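Local structure of putative vitamin-B12 independent methionine synthase family protein (Listeria monocytogenes, 1YPX) at residues Y8-G13 and V132-I137; P138-L143 and K218-E223; T189-L194 and I234-C239; L271-E276 and I294-I299; P283-T288 and E321-S326. The protein probably transfers a methyl group from 5-methyltetrahydropteroyltriglutamate to homocysteine to form methionine, a zinc-dependent reaction that needs no cobalamin. All blocks are in the same frame, centred on the assembly; numbering follows the deposited sequence.

Interaction 1: Y8-G13 and V132-I137; sequences YADHVG and VAKQTI
G13 and T136 mark the closest backbone approach, with their CA atoms 7.0 Å apart. Segment 8-13 has no regular helix or strand and does not pair with strand 132-138. The gap is bridged mainly by K134. Its chain is fully extended, with CG anti to the backbone N (chi1 -179°), and the ammonium group ends up beside the backbone carbonyls of H11 and V12. There K134 NZ donates to H11 O at 2.6 Å, tilted 35° from the carbonyl plane, and makes a weak second bond to V12 O at 3.4 Å. A long salt bridge joins K134 NZ to D10 OD1 at 3.7 Å, the two side chains crossing obliquely. The next residue along from the aspartate also holds its carboxylate: H11 N donates to the anti lone pair of D10 OD1 at 2.8 Å. Alongside, the methyl T136 CG2 lies 3.7 Å from V12 O. The buried charge of K134 is thus met by carbonyl oxygens and a carboxylate, which probably stabilise it as the ammonium form; Q185 and Y183 add further bonds to NZ, and S60 takes H11 NE2. The neighbouring strands frame the site: 60-61 pairs with 132-138 on one flank and 183-188 on the other, while helices 116-127 and 158-178 pack against A133, Q135 and I137.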
# COMPACT_ATOMS: atom_id res chain seq x y z
N TYR A 8 13.85 -7.66 -0.18
CA TYR A 8 13.90 -8.52 1.00
C TYR A 8 13.58 -7.73 2.26
O TYR A 8 12.93 -8.24 3.16
CB TYR A 8 15.27 -9.17 1.12
CG TYR A 8 15.64 -10.00 -0.08
CD1 TYR A 8 14.86 -11.08 -0.47
CD2 TYR A 8 16.79 -9.73 -0.81
CE1 TYR A 8 15.21 -11.86 -1.57
CE2 TYR A 8 17.15 -10.49 -1.91
CZ TYR A 8 16.36 -11.55 -2.28
OH TYR A 8 16.74 -12.31 -3.35
N ALA A 9 14.07 -6.49 2.33
CA ALA A 9 13.78 -5.61 3.46
C ALA A 9 12.99 -4.47 2.85
O ALA A 9 13.55 -3.57 2.22
CB ALA A 9 15.05 -5.09 4.09
N ASP A 10 11.67 -4.52 3.00
CA ASP A 10 10.79 -3.52 2.43
C ASP A 10 9.84 -3.07 3.55
O ASP A 10 9.92 -3.57 4.67
CB ASP A 10 10.02 -4.16 1.28
CG ASP A 10 9.70 -3.18 0.17
OD1 ASP A 10 9.32 -2.03 0.49
OD2 ASP A 10 9.83 -3.57 -1.01
N HIS A 11 8.94 -2.13 3.24
CA HIS A 11 7.99 -1.66 4.24
C HIS A 11 6.71 -1.16 3.59
O HIS A 11 6.73 -0.68 2.46
CB HIS A 11 8.62 -0.58 5.13
CG HIS A 11 8.99 0.67 4.40
ND1 HIS A 11 8.29 1.85 4.54
CD2 HIS A 11 10.03 0.95 3.57
CE1 HIS A 11 8.88 2.80 3.84
NE2 HIS A 11 9.93 2.28 3.24
N VAL A 12 5.59 -1.27 4.31
CA VAL A 12 4.29 -0.86 3.80
C VAL A 12 4.29 0.55 3.22
O VAL A 12 3.77 0.77 2.12
CB VAL A 12 3.19 -0.99 4.89
CG1 VAL A 12 1.86 -0.40 4.41
CG2 VAL A 12 3.00 -2.46 5.23
N GLY A 13 4.85 1.50 3.96
CA GLY A 13 4.89 2.87 3.47
C GLY A 13 4.65 4.02 4.43
O GLY A 13 5.43 4.97 4.45
N VAL A 132 14.59 3.52 -4.84
CA VAL A 132 13.34 3.52 -5.59
C VAL A 132 12.21 4.20 -4.81
O VAL A 132 11.98 3.90 -3.64
CB VAL A 132 12.89 2.09 -5.98
CG1 VAL A 132 11.56 2.16 -6.72
CG2 VAL A 132 13.93 1.43 -6.86
N ALA A 133 11.50 5.10 -5.46
CA ALA A 133 10.40 5.80 -4.82
C ALA A 133 9.16 4.91 -4.82
O ALA A 133 8.75 4.43 -5.87
CB ALA A 133 10.10 7.12 -5.55
N LYS A 134 8.57 4.70 -3.66
CA LYS A 134 7.37 3.87 -3.55
C LYS A 134 6.16 4.78 -3.32
O LYS A 134 6.19 5.66 -2.46
CB LYS A 134 7.53 2.87 -2.41
CG LYS A 134 6.35 1.93 -2.21
CD LYS A 134 6.65 0.87 -1.15
CE LYS A 134 5.46 -0.04 -0.89
NZ LYS A 134 5.78 -1.13 0.07
N GLN A 135 5.10 4.58 -4.09
CA GLN A 135 3.88 5.37 -3.96
C GLN A 135 2.73 4.45 -3.54
O GLN A 135 2.58 3.37 -4.10
CB GLN A 135 3.56 6.08 -5.29
CG GLN A 135 2.19 6.76 -5.38
CD GLN A 135 2.04 7.92 -4.41
OE1 GLN A 135 2.63 8.98 -4.58
NE2 GLN A 135 1.23 7.71 -3.39
N THR A 136 1.94 4.86 -2.56
CA THR A 136 0.81 4.05 -2.10
C THR A 136 -0.51 4.79 -2.33
O THR A 136 -0.62 5.98 -2.04
CB THR A 136 0.91 3.75 -0.55
OG1 THR A 136 0.68 4.96 0.20
CG2 THR A 136 2.28 3.21 -0.18
N ILE A 137 -1.50 4.08 -2.84
CA ILE A 137 -2.82 4.66 -3.04
C ILE A 137 -3.77 3.56 -2.62
O ILE A 137 -3.37 2.40 -2.53
CB ILE A 137 -3.11 5.06 -4.53
CG1 ILE A 137 -3.17 3.80 -5.41
CG2 ILE A 137 -2.04 6.01 -5.05
CD1 ILE A 137 -3.45 4.11 -6.86

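Interaction 2: P138-L143 and K218-E223; sequences PSPAML and KNLINE
S139 OG, hydrogen-bonded to D188, lies 3.3 Å from the methyl I221 CD1. The same methyl reaches P140 CG at 3.5 Å, the proline and isoleucine side chains crossing at about a right angle. I221 CG1 stands anti to the carbonyl carbon (chi1 -52°), beside the backbone N, and chi2 of -48° sets CD1. One residue earlier, L220 slides past P140 in the opposite direction, with L220 CG 4.0 Å from P140 CG. Its CD2 branch lies 3.5 Å from A141 CA. A141 CB completes the patch, 4.0 Å from L220 CD2. Backbone bonding fixes the turn that presents P140 and A141, with M142 N donating to S139 O at 2.8 Å. The interface is mainly carbon packing. Such packing of an outer helix against the segment leaving the C-terminal end of a parallel strand is in keeping with a TIM-barrel-like fold.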
# COMPACT_ATOMS: atom_id res chain seq x y z
N PRO A 138 -5.03 3.91 -2.31
CA PRO A 138 -5.96 2.86 -1.93
C PRO A 138 -6.31 2.03 -3.14
O PRO A 138 -6.17 2.49 -4.28
CB PRO A 138 -7.18 3.62 -1.41
CG PRO A 138 -7.08 4.95 -2.11
CD PRO A 138 -5.60 5.24 -2.03
N SER A 139 -6.75 0.82 -2.88
CA SER A 139 -7.17 -0.12 -3.90
C SER A 139 -8.47 0.36 -4.52
O SER A 139 -9.30 0.96 -3.85
CB SER A 139 -7.39 -1.48 -3.24
OG SER A 139 -7.87 -2.43 -4.17
N PRO A 140 -8.67 0.12 -5.82
CA PRO A 140 -9.93 0.60 -6.38
C PRO A 140 -11.16 0.01 -5.67
O PRO A 140 -12.20 0.66 -5.59
CB PRO A 140 -9.83 0.18 -7.85
CG PRO A 140 -9.00 -1.05 -7.80
CD PRO A 140 -7.92 -0.69 -6.79
N ALA A 141 -11.03 -1.19 -5.13
CA ALA A 141 -12.13 -1.85 -4.43
C ALA A 141 -12.44 -1.13 -3.13
O ALA A 141 -13.44 -1.43 -2.47
CB ALA A 141 -11.78 -3.31 -4.15
N MSE A 142 -11.58 -0.20 -2.75
CA MSE A 142 -11.78 0.56 -1.52
C MSE A 142 -12.87 1.62 -1.72
O MSE A 142 -13.53 2.03 -0.76
CB MSE A 142 -10.46 1.22 -1.09
CG MSE A 142 -9.53 0.27 -0.36
SE MSE A 142 -9.92 0.11 1.56
CE MSE A 142 -11.52 -0.97 1.51
N LEU A 143 -13.07 2.04 -2.97
CA LEU A 143 -14.09 3.03 -3.30
C LEU A 143 -15.45 2.36 -3.36
O LEU A 143 -16.45 2.92 -2.92
CB LEU A 143 -13.80 3.68 -4.66
CG LEU A 143 -14.80 4.74 -5.13
CD1 LEU A 143 -14.98 5.78 -4.05
CD2 LEU A 143 -14.33 5.38 -6.40
N LYS A 218 -11.72 -8.99 -7.42
CA LYS A 218 -10.66 -9.62 -8.21
C LYS A 218 -10.69 -9.12 -9.65
O LYS A 218 -9.65 -8.83 -10.24
CB LYS A 218 -10.80 -11.14 -8.20
CG LYS A 218 -9.87 -11.83 -9.19
CD LYS A 218 -10.53 -13.05 -9.82
CE LYS A 218 -11.76 -12.66 -10.66
NZ LYS A 218 -12.61 -13.84 -11.07
N ASN A 219 -11.89 -9.02 -10.21
CA ASN A 219 -12.03 -8.55 -11.58
C ASN A 219 -11.80 -7.05 -11.66
O ASN A 219 -11.28 -6.54 -12.66
CB ASN A 219 -13.43 -8.89 -12.10
CG ASN A 219 -13.68 -10.38 -12.16
OD1 ASN A 219 -13.05 -11.10 -12.94
ND2 ASN A 219 -14.61 -10.86 -11.34
N LEU A 220 -12.17 -6.34 -10.61
CA LEU A 220 -11.99 -4.89 -10.55
C LEU A 220 -10.50 -4.55 -10.53
O LEU A 220 -10.04 -3.67 -11.28
CB LEU A 220 -12.65 -4.32 -9.30
CG LEU A 220 -12.39 -2.85 -9.01
CD1 LEU A 220 -12.79 -1.99 -10.20
CD2 LEU A 220 -13.16 -2.43 -7.77
N ILE A 221 -9.76 -5.25 -9.68
CA ILE A 221 -8.33 -5.06 -9.52
C ILE A 221 -7.58 -5.42 -10.79
O ILE A 221 -6.81 -4.62 -11.32
CB ILE A 221 -7.74 -5.95 -8.41
CG1 ILE A 221 -8.53 -5.79 -7.11
CG2 ILE A 221 -6.27 -5.64 -8.26
CD1 ILE A 221 -8.79 -4.37 -6.70
N ASN A 222 -7.78 -6.64 -11.28
CA ASN A 222 -7.06 -7.06 -12.48
C ASN A 222 -7.33 -6.09 -13.63
O ASN A 222 -6.41 -5.73 -14.37
CB ASN A 222 -7.44 -8.49 -12.90
CG ASN A 222 -6.87 -9.55 -11.94
OD1 ASN A 222 -5.72 -9.46 -11.51
ND2 ASN A 222 -7.68 -10.57 -11.64
N GLU A 223 -8.57 -5.65 -13.75
CA GLU A 223 -8.92 -4.71 -14.81
C GLU A 223 -8.22 -3.36 -14.60
O GLU A 223 -7.69 -2.78 -15.54
CB GLU A 223 -10.43 -4.48 -14.88
CG GLU A 223 -10.84 -3.64 -16.06
CD GLU A 223 -12.30 -3.28 -16.06
OE1 GLU A 223 -12.70 -2.52 -16.98
OE2 GLU A 223 -13.05 -3.74 -15.15

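Interaction 3: T189-L194 and I234-C239; sequences TSWSYL and ITMHIC
W191 packs against I238 and M236 where strand 233-238 of the TIM-barrel-like fold nears its C-terminal end. W191 CG stands anti to the carbonyl carbon (chi1 -53°), beside the backbone N. Starting at the root, W191 CB meets I238 CG2 at 4.1 Å. Next, W191 CD1 meets the other branch of the same residue, I238 CD1, also at 4.1 Å. Farther out, W191 NE1 lies 3.6 Å from CE of selenomethionine M236, and the same methyl touches W191 CE2 at 3.9 Å and then CZ2. The two side chains cross at about a right angle, and the M236 methyl approaches the indole obliquely. NE1 has its polar partner in D188, through a weak hydrogen bond. The backbones come nearest at T189 and C239, whose CA atoms are 4.6 Å apart; T189 CB and C239 CB pack at 3.9 Å. H237 and C239, together with C334, may form an empty metal site, their donor atoms facing one vacant point, as would fit the zinc binding expected of this family; no metal is modelled. S192 CB rests 3.2 Å from C239 O, while S192 OG donates to T189 O at 2.9 Å from 36° above the carbonyl plane.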
# COMPACT_ATOMS: atom_id res chain seq x y z
N THR A 189 -7.90 -2.67 2.53
CA THR A 189 -8.31 -3.21 3.82
C THR A 189 -9.71 -3.82 3.77
O THR A 189 -10.26 -4.18 4.81
CB THR A 189 -8.30 -2.12 4.90
OG1 THR A 189 -8.53 -2.72 6.18
CG2 THR A 189 -9.38 -1.09 4.63
N SER A 190 -10.26 -3.95 2.56
CA SER A 190 -11.61 -4.49 2.38
C SER A 190 -11.70 -6.01 2.51
O SER A 190 -12.70 -6.54 2.98
CB SER A 190 -12.19 -4.05 1.03
OG SER A 190 -11.59 -4.71 -0.08
N TRP A 191 -10.66 -6.72 2.09
CA TRP A 191 -10.66 -8.17 2.16
C TRP A 191 -10.69 -8.68 3.60
O TRP A 191 -11.26 -9.73 3.87
CB TRP A 191 -9.44 -8.74 1.44
CG TRP A 191 -9.28 -8.25 0.03
CD1 TRP A 191 -8.75 -7.06 -0.36
CD2 TRP A 191 -9.68 -8.93 -1.17
NE1 TRP A 191 -8.79 -6.96 -1.73
CE2 TRP A 191 -9.35 -8.09 -2.25
CE3 TRP A 191 -10.28 -10.17 -1.43
CZ2 TRP A 191 -9.60 -8.45 -3.58
CZ3 TRP A 191 -10.52 -10.53 -2.74
CH2 TRP A 191 -10.18 -9.67 -3.81
N SER A 192 -10.09 -7.94 4.52
CA SER A 192 -10.07 -8.36 5.92
C SER A 192 -11.49 -8.51 6.46
O SER A 192 -11.77 -9.40 7.26
CB SER A 192 -9.29 -7.37 6.78
OG SER A 192 -9.95 -6.12 6.91
N TYR A 193 -12.39 -7.64 6.01
CA TYR A 193 -13.77 -7.69 6.47
C TYR A 193 -14.44 -9.04 6.24
O TYR A 193 -15.06 -9.59 7.16
CB TYR A 193 -14.59 -6.59 5.79
CG TYR A 193 -14.28 -5.21 6.29
CD1 TYR A 193 -13.17 -4.51 5.82
CD2 TYR A 193 -15.09 -4.60 7.25
CE1 TYR A 193 -12.88 -3.23 6.29
CE2 TYR A 193 -14.81 -3.32 7.72
CZ TYR A 193 -13.70 -2.64 7.23
OH TYR A 193 -13.44 -1.37 7.68
N LEU A 194 -14.33 -9.57 5.03
CA LEU A 194 -14.92 -10.86 4.73
C LEU A 194 -13.98 -12.01 5.08
O LEU A 194 -13.80 -12.95 4.30
CB LEU A 194 -15.31 -10.95 3.24
CG LEU A 194 -14.26 -10.68 2.16
CD1 LEU A 194 -14.76 -11.18 0.82
CD2 LEU A 194 -13.96 -9.19 2.08
N ILE A 234 3.65 -3.55 -9.01
CA ILE A 234 2.44 -3.17 -8.31
C ILE A 234 2.16 -4.16 -7.20
O ILE A 234 1.67 -5.26 -7.43
CB ILE A 234 1.23 -3.09 -9.24
CG1 ILE A 234 1.42 -1.89 -10.19
CG2 ILE A 234 -0.06 -2.96 -8.41
CD1 ILE A 234 0.18 -1.48 -11.02
N THR A 235 2.49 -3.76 -5.98
CA THR A 235 2.28 -4.60 -4.82
C THR A 235 0.96 -4.26 -4.17
O THR A 235 0.41 -3.16 -4.35
CB THR A 235 3.39 -4.40 -3.77
OG1 THR A 235 3.49 -3.01 -3.42
CG2 THR A 235 4.72 -4.92 -4.31
N MSE A 236 0.47 -5.19 -3.37
CA MSE A 236 -0.79 -4.99 -2.69
C MSE A 236 -0.68 -5.21 -1.19
O MSE A 236 -0.23 -6.25 -0.75
CB MSE A 236 -1.83 -5.96 -3.24
CG MSE A 236 -3.22 -5.77 -2.66
SE MSE A 236 -4.58 -5.77 -4.04
CE MSE A 236 -5.67 -7.26 -3.42
N HIS A 237 -1.09 -4.22 -0.42
CA HIS A 237 -1.07 -4.38 1.03
C HIS A 237 -2.49 -4.76 1.48
O HIS A 237 -3.41 -3.93 1.41
CB HIS A 237 -0.62 -3.09 1.72
CG HIS A 237 -0.71 -3.14 3.21
ND1 HIS A 237 -0.26 -4.22 3.96
CD2 HIS A 237 -1.20 -2.25 4.11
CE1 HIS A 237 -0.47 -3.99 5.24
NE2 HIS A 237 -1.04 -2.80 5.36
N ILE A 238 -2.65 -6.02 1.90
CA ILE A 238 -3.93 -6.56 2.41
C ILE A 238 -3.90 -6.30 3.90
O ILE A 238 -3.36 -7.10 4.66
CB ILE A 238 -4.06 -8.11 2.26
CG1 ILE A 238 -3.77 -8.55 0.82
CG2 ILE A 238 -5.48 -8.54 2.64
CD1 ILE A 238 -4.75 -8.02 -0.19
N CYS A 239 -4.47 -5.18 4.33
CA CYS A 239 -4.45 -4.83 5.75
C CYS A 239 -5.46 -5.61 6.58
O CYS A 239 -6.53 -5.98 6.09
CB CYS A 239 -4.71 -3.33 5.89
SG CYS A 239 -4.02 -2.61 7.38

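Interaction 4: L271-E276 and I294-I299; sequences LEYDNE and IVLGLI. With PO4 (phosphate ion), chain B.
L271 and L296 pair as parallel strand neighbours, and E272 with G297 continues the register. Three backbone hydrogen bonds give the evidence: L271 N to V295 O at 3.1 Å, G297 N to L271 O at 2.8 Å, and Y273 N to G297 O at 3.2 Å. The alternation of donor and acceptor along L271, whose N and O reach V295 and G297, is the signature of parallel pairing. At Y273 the strand has already ended, yet its N-H still holds G297 O; residue G297 is the centre of an inverse gamma turn.

Apolar contacts gather around L271 and L296. L271 CD1 touches I294 CD1 at 3.7 Å. Y273 CG stands anti to the carbonyl carbon (chi1 -56°), and the ring packs beside L296 and L298: Y273 CE2 meets L296 CD2 at 3.4 Å, and Y273 CD2 meets L298 CD2 at 3.7 Å. Y273 and L298 lie side by side, pointing the same way. Helix 310-322 packs on L296 and L298 in turn.

The polar end of the ring serves a bound phosphate, probably from the crystallisation liquor. Y273 OH donates to PO4 O3 at 2.6 Å, with the phosphorus in the ring plane at its edge; K285 grips the same ion. Adjacent parallel strands 268-272 and 293-299, with helix 310-322 packed on the second, fit a TIM-barrel-like fold.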
# COMPACT_ATOMS: atom_id res chain seq x y z
N LEU A 271 1.47 -8.95 3.42
CA LEU A 271 0.61 -9.68 4.36
C LEU A 271 1.11 -9.53 5.78
O LEU A 271 2.28 -9.81 6.05
CB LEU A 271 0.63 -11.16 4.01
CG LEU A 271 0.24 -11.51 2.58
CD1 LEU A 271 0.67 -12.94 2.23
CD2 LEU A 271 -1.26 -11.34 2.47
N GLU A 272 0.24 -9.13 6.71
CA GLU A 272 0.68 -8.98 8.10
C GLU A 272 0.29 -10.14 9.03
O GLU A 272 -0.81 -10.68 8.95
CB GLU A 272 0.18 -7.65 8.68
CG GLU A 272 -1.32 -7.47 8.77
CD GLU A 272 -1.67 -6.32 9.69
OE1 GLU A 272 -1.29 -6.37 10.88
OE2 GLU A 272 -2.32 -5.35 9.24
N TYR A 273 1.20 -10.52 9.93
CA TYR A 273 0.97 -11.63 10.85
C TYR A 273 1.28 -11.25 12.31
O TYR A 273 2.03 -10.30 12.58
CB TYR A 273 1.83 -12.83 10.44
CG TYR A 273 1.64 -13.33 9.01
CD1 TYR A 273 0.59 -14.20 8.68
CD2 TYR A 273 2.53 -12.96 8.00
CE1 TYR A 273 0.44 -14.70 7.37
CE2 TYR A 273 2.39 -13.44 6.70
CZ TYR A 273 1.35 -14.31 6.38
OH TYR A 273 1.23 -14.78 5.09
N ASP A 274 0.71 -11.98 13.27
CA ASP A 274 0.97 -11.71 14.68
C ASP A 274 2.13 -12.57 15.16
O ASP A 274 2.83 -13.20 14.35
CB ASP A 274 -0.27 -11.99 15.53
CG ASP A 274 -0.60 -10.85 16.50
OD1 ASP A 274 -1.51 -11.01 17.34
OD2 ASP A 274 0.04 -9.77 16.41
N ASN A 275 2.35 -12.59 16.47
CA ASN A 275 3.42 -13.38 17.05
C ASN A 275 2.95 -14.82 17.27
O ASN A 275 3.74 -15.76 17.17
CB ASN A 275 3.87 -12.77 18.38
CG ASN A 275 5.37 -12.86 18.60
OD1 ASN A 275 5.95 -13.95 18.61
ND2 ASN A 275 6.00 -11.71 18.78
N GLU A 276 1.66 -14.98 17.57
CA GLU A 276 1.07 -16.30 17.79
C GLU A 276 0.13 -16.59 16.62
O GLU A 276 -0.79 -15.82 16.36
CB GLU A 276 0.26 -16.36 19.10
CG GLU A 276 0.06 -17.79 19.65
CD GLU A 276 -1.20 -17.96 20.52
OE1 GLU A 276 -1.31 -18.99 21.22
OE2 GLU A 276 -2.08 -17.06 20.51
N ILE A 294 5.65 -12.67 -1.88
CA ILE A 294 4.78 -12.22 -0.79
C ILE A 294 5.60 -11.76 0.41
O ILE A 294 6.36 -12.51 1.02
CB ILE A 294 3.77 -13.34 -0.34
CG1 ILE A 294 4.46 -14.39 0.49
CG2 ILE A 294 3.10 -14.01 -1.54
CD1 ILE A 294 4.16 -14.21 1.94
N VAL A 295 5.46 -10.49 0.75
CA VAL A 295 6.17 -9.94 1.87
C VAL A 295 5.47 -10.37 3.15
O VAL A 295 4.24 -10.30 3.24
CB VAL A 295 6.20 -8.41 1.76
CG1 VAL A 295 7.07 -7.80 2.85
CG2 VAL A 295 6.69 -8.03 0.37
N LEU A 296 6.26 -10.83 4.12
CA LEU A 296 5.78 -11.30 5.42
C LEU A 296 5.98 -10.21 6.47
O LEU A 296 7.12 -9.87 6.81
CB LEU A 296 6.56 -12.57 5.83
CG LEU A 296 6.50 -13.80 4.92
CD1 LEU A 296 7.66 -14.74 5.23
CD2 LEU A 296 5.17 -14.52 5.10
N GLY A 297 4.89 -9.65 6.98
CA GLY A 297 5.00 -8.60 7.98
C GLY A 297 5.10 -9.19 9.36
O GLY A 297 4.14 -9.18 10.12
N LEU A 298 6.29 -9.70 9.68
CA LEU A 298 6.53 -10.34 10.98
C LEU A 298 7.07 -9.40 12.05
O LEU A 298 7.27 -9.83 13.19
CB LEU A 298 7.51 -11.50 10.80
CG LEU A 298 7.22 -12.41 9.61
CD1 LEU A 298 8.20 -13.57 9.58
CD2 LEU A 298 5.79 -12.92 9.69
N ILE A 299 7.32 -8.14 11.71
CA ILE A 299 7.85 -7.19 12.69
C ILE A 299 6.75 -6.27 13.23
O ILE A 299 6.20 -5.46 12.49
CB ILE A 299 9.01 -6.32 12.09
CG1 ILE A 299 10.33 -7.11 12.03
CG2 ILE A 299 9.28 -5.10 12.97
CD1 ILE A 299 10.29 -8.42 11.25
P PO4 B . -1.17 -17.17 5.07
O1 PO4 B . 0.07 -17.61 5.61
O2 PO4 B . -2.14 -16.83 6.09
O3 PO4 B . -0.87 -15.91 4.12
O4 PO4 B . -1.81 -18.07 4.05

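Interaction 5: P283-T288 and E321-S326; sequences PLKYVT and EIVPLS. With PO4 (phosphate ion), chain B.
K285, whose CB and CG pack on I322, makes a cation-pi contact with the ring of F261, while the Y286 ring has L284 C in plane at its edge. Across the interface K285 CG lies 3.4 Å from I322 CG2, and the two side chains cross at about a right angle. K285 CB also reaches V323 CG1 at 3.7 Å. The rest of the lysine leaves the contact: the chain bends at chi2 (-55°) and chi3 (-67°), and NZ donates to PO4 O3 at 3.0 Å, an oxygen that Y273 also binds. One side chain thus uses its aliphatic root for packing and its charged tip for the anion. V287 CG1 meets V323 CG1, again crossing at about a right angle, and P283 CA lies 4.2 Å from I322 CD1. This surface contact sets the loop joining strands 268-272 and 293-299 against the C-terminal end of helix 310-322, just ahead of strand 328-332.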
# COMPACT_ATOMS: atom_id res chain seq x y z
N PRO A 283 -1.46 -23.14 5.01
CA PRO A 283 -1.17 -23.67 3.67
C PRO A 283 -1.95 -22.97 2.57
O PRO A 283 -1.96 -23.39 1.40
CB PRO A 283 -1.54 -25.15 3.79
CG PRO A 283 -2.64 -25.14 4.81
CD PRO A 283 -2.12 -24.16 5.84
N LEU A 284 -2.62 -21.88 2.95
CA LEU A 284 -3.41 -21.11 2.00
C LEU A 284 -2.55 -20.56 0.87
O LEU A 284 -3.07 -19.94 -0.06
CB LEU A 284 -4.13 -19.96 2.72
CG LEU A 284 -5.18 -20.37 3.76
CD1 LEU A 284 -6.15 -21.42 3.18
CD2 LEU A 284 -4.46 -20.93 4.96
N LYS A 285 -1.25 -20.80 0.93
CA LYS A 285 -0.36 -20.31 -0.10
C LYS A 285 -0.60 -20.99 -1.44
O LYS A 285 0.15 -21.89 -1.85
CB LYS A 285 1.10 -20.49 0.34
CG LYS A 285 1.33 -20.22 1.83
CD LYS A 285 0.85 -18.86 2.26
CE LYS A 285 1.67 -17.75 1.64
NZ LYS A 285 1.03 -16.43 1.88
N TYR A 286 -1.66 -20.56 -2.11
CA TYR A 286 -2.03 -21.08 -3.42
C TYR A 286 -1.20 -20.37 -4.48
O TYR A 286 -1.54 -20.33 -5.66
CB TYR A 286 -3.52 -20.85 -3.68
CG TYR A 286 -4.41 -21.98 -3.24
CD1 TYR A 286 -4.49 -22.35 -1.89
CD2 TYR A 286 -5.16 -22.71 -4.17
CE1 TYR A 286 -5.31 -23.42 -1.48
CE2 TYR A 286 -5.98 -23.78 -3.78
CZ TYR A 286 -6.05 -24.12 -2.43
OH TYR A 286 -6.86 -25.16 -2.04
N VAL A 287 -0.09 -19.79 -4.04
CA VAL A 287 0.79 -19.08 -4.95
C VAL A 287 1.64 -20.07 -5.73
O VAL A 287 2.58 -20.66 -5.20
CB VAL A 287 1.67 -18.07 -4.17
CG1 VAL A 287 2.17 -18.69 -2.88
CG2 VAL A 287 2.83 -17.61 -5.04
N THR A 288 1.29 -20.26 -7.00
CA THR A 288 2.02 -21.17 -7.86
C THR A 288 2.94 -20.40 -8.80
O THR A 288 3.87 -20.96 -9.38
CB THR A 288 1.06 -22.04 -8.69
OG1 THR A 288 0.02 -21.22 -9.23
CG2 THR A 288 0.46 -23.13 -7.82
N GLU A 321 8.97 -23.35 3.44
CA GLU A 321 8.62 -24.74 3.21
C GLU A 321 7.52 -24.77 2.16
O GLU A 321 7.61 -25.49 1.17
CB GLU A 321 8.13 -25.37 4.51
CG GLU A 321 8.59 -26.81 4.73
CD GLU A 321 9.89 -26.89 5.51
OE1 GLU A 321 9.93 -26.40 6.66
OE2 GLU A 321 10.88 -27.46 4.98
N ILE A 322 6.48 -23.96 2.40
CA ILE A 322 5.32 -23.88 1.51
C ILE A 322 5.61 -23.17 0.18
O ILE A 322 5.14 -23.60 -0.87
CB ILE A 322 4.15 -23.17 2.22
CG1 ILE A 322 3.83 -23.91 3.53
CG2 ILE A 322 2.92 -23.15 1.34
CD1 ILE A 322 2.91 -23.14 4.46
N VAL A 323 6.40 -22.09 0.23
CA VAL A 323 6.76 -21.32 -0.96
C VAL A 323 8.23 -20.95 -0.88
O VAL A 323 8.68 -20.35 0.10
CB VAL A 323 5.93 -20.04 -1.04
CG1 VAL A 323 4.46 -20.37 -1.25
CG2 VAL A 323 6.09 -19.25 0.25
N PRO A 324 9.00 -21.26 -1.93
CA PRO A 324 10.44 -20.96 -1.96
C PRO A 324 10.91 -19.64 -1.35
O PRO A 324 10.34 -18.57 -1.60
CB PRO A 324 10.81 -21.10 -3.45
CG PRO A 324 9.51 -21.02 -4.19
CD PRO A 324 8.52 -21.70 -3.25
N LEU A 325 11.95 -19.72 -0.53
CA LEU A 325 12.51 -18.56 0.15
C LEU A 325 12.95 -17.52 -0.88
O LEU A 325 13.01 -16.32 -0.60
CB LEU A 325 13.72 -18.98 1.01
CG LEU A 325 14.42 -17.97 1.92
CD1 LEU A 325 13.58 -17.69 3.17
CD2 LEU A 325 15.77 -18.52 2.33
N SER A 326 13.24 -18.01 -2.09
CA SER A 326 13.67 -17.17 -3.20
C SER A 326 12.65 -16.07 -3.51
O SER A 326 13.00 -15.00 -4.03
CB SER A 326 13.89 -18.02 -4.46
OG SER A 326 12.71 -18.73 -4.81
P PO4 B . -1.17 -17.17 5.07
O1 PO4 B . 0.07 -17.61 5.61
O2 PO4 B . -2.14 -16.83 6.09
O3 PO4 B . -0.87 -15.91 4.12
O4 PO4 B . -1.81 -18.07 4.05

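In the fold
All five contacts fall within the one catalytic domain. Interactions 1, 3 and 4 share the parallel sheet, whose strands 132-138, 183-188, 233-238, 268-272 and 293-299 lie side by side in chain order. Interactions 2 and 3 alternate along the chain, with centres about 10 Å apart, and M142 packs on T189 and S190. Interactions 4 and 5 alternate too, about 14 Å between centres, and meet around the same phosphate. Interaction 3 holds H237 and C239 of the possible, vacant metal site, and V12 and E272 of interactions 1 and 4 border it. Interaction 5 is the outermost, about 22 Å from the chain's centre; its centre and that of interaction 2 are about 24 Å apart.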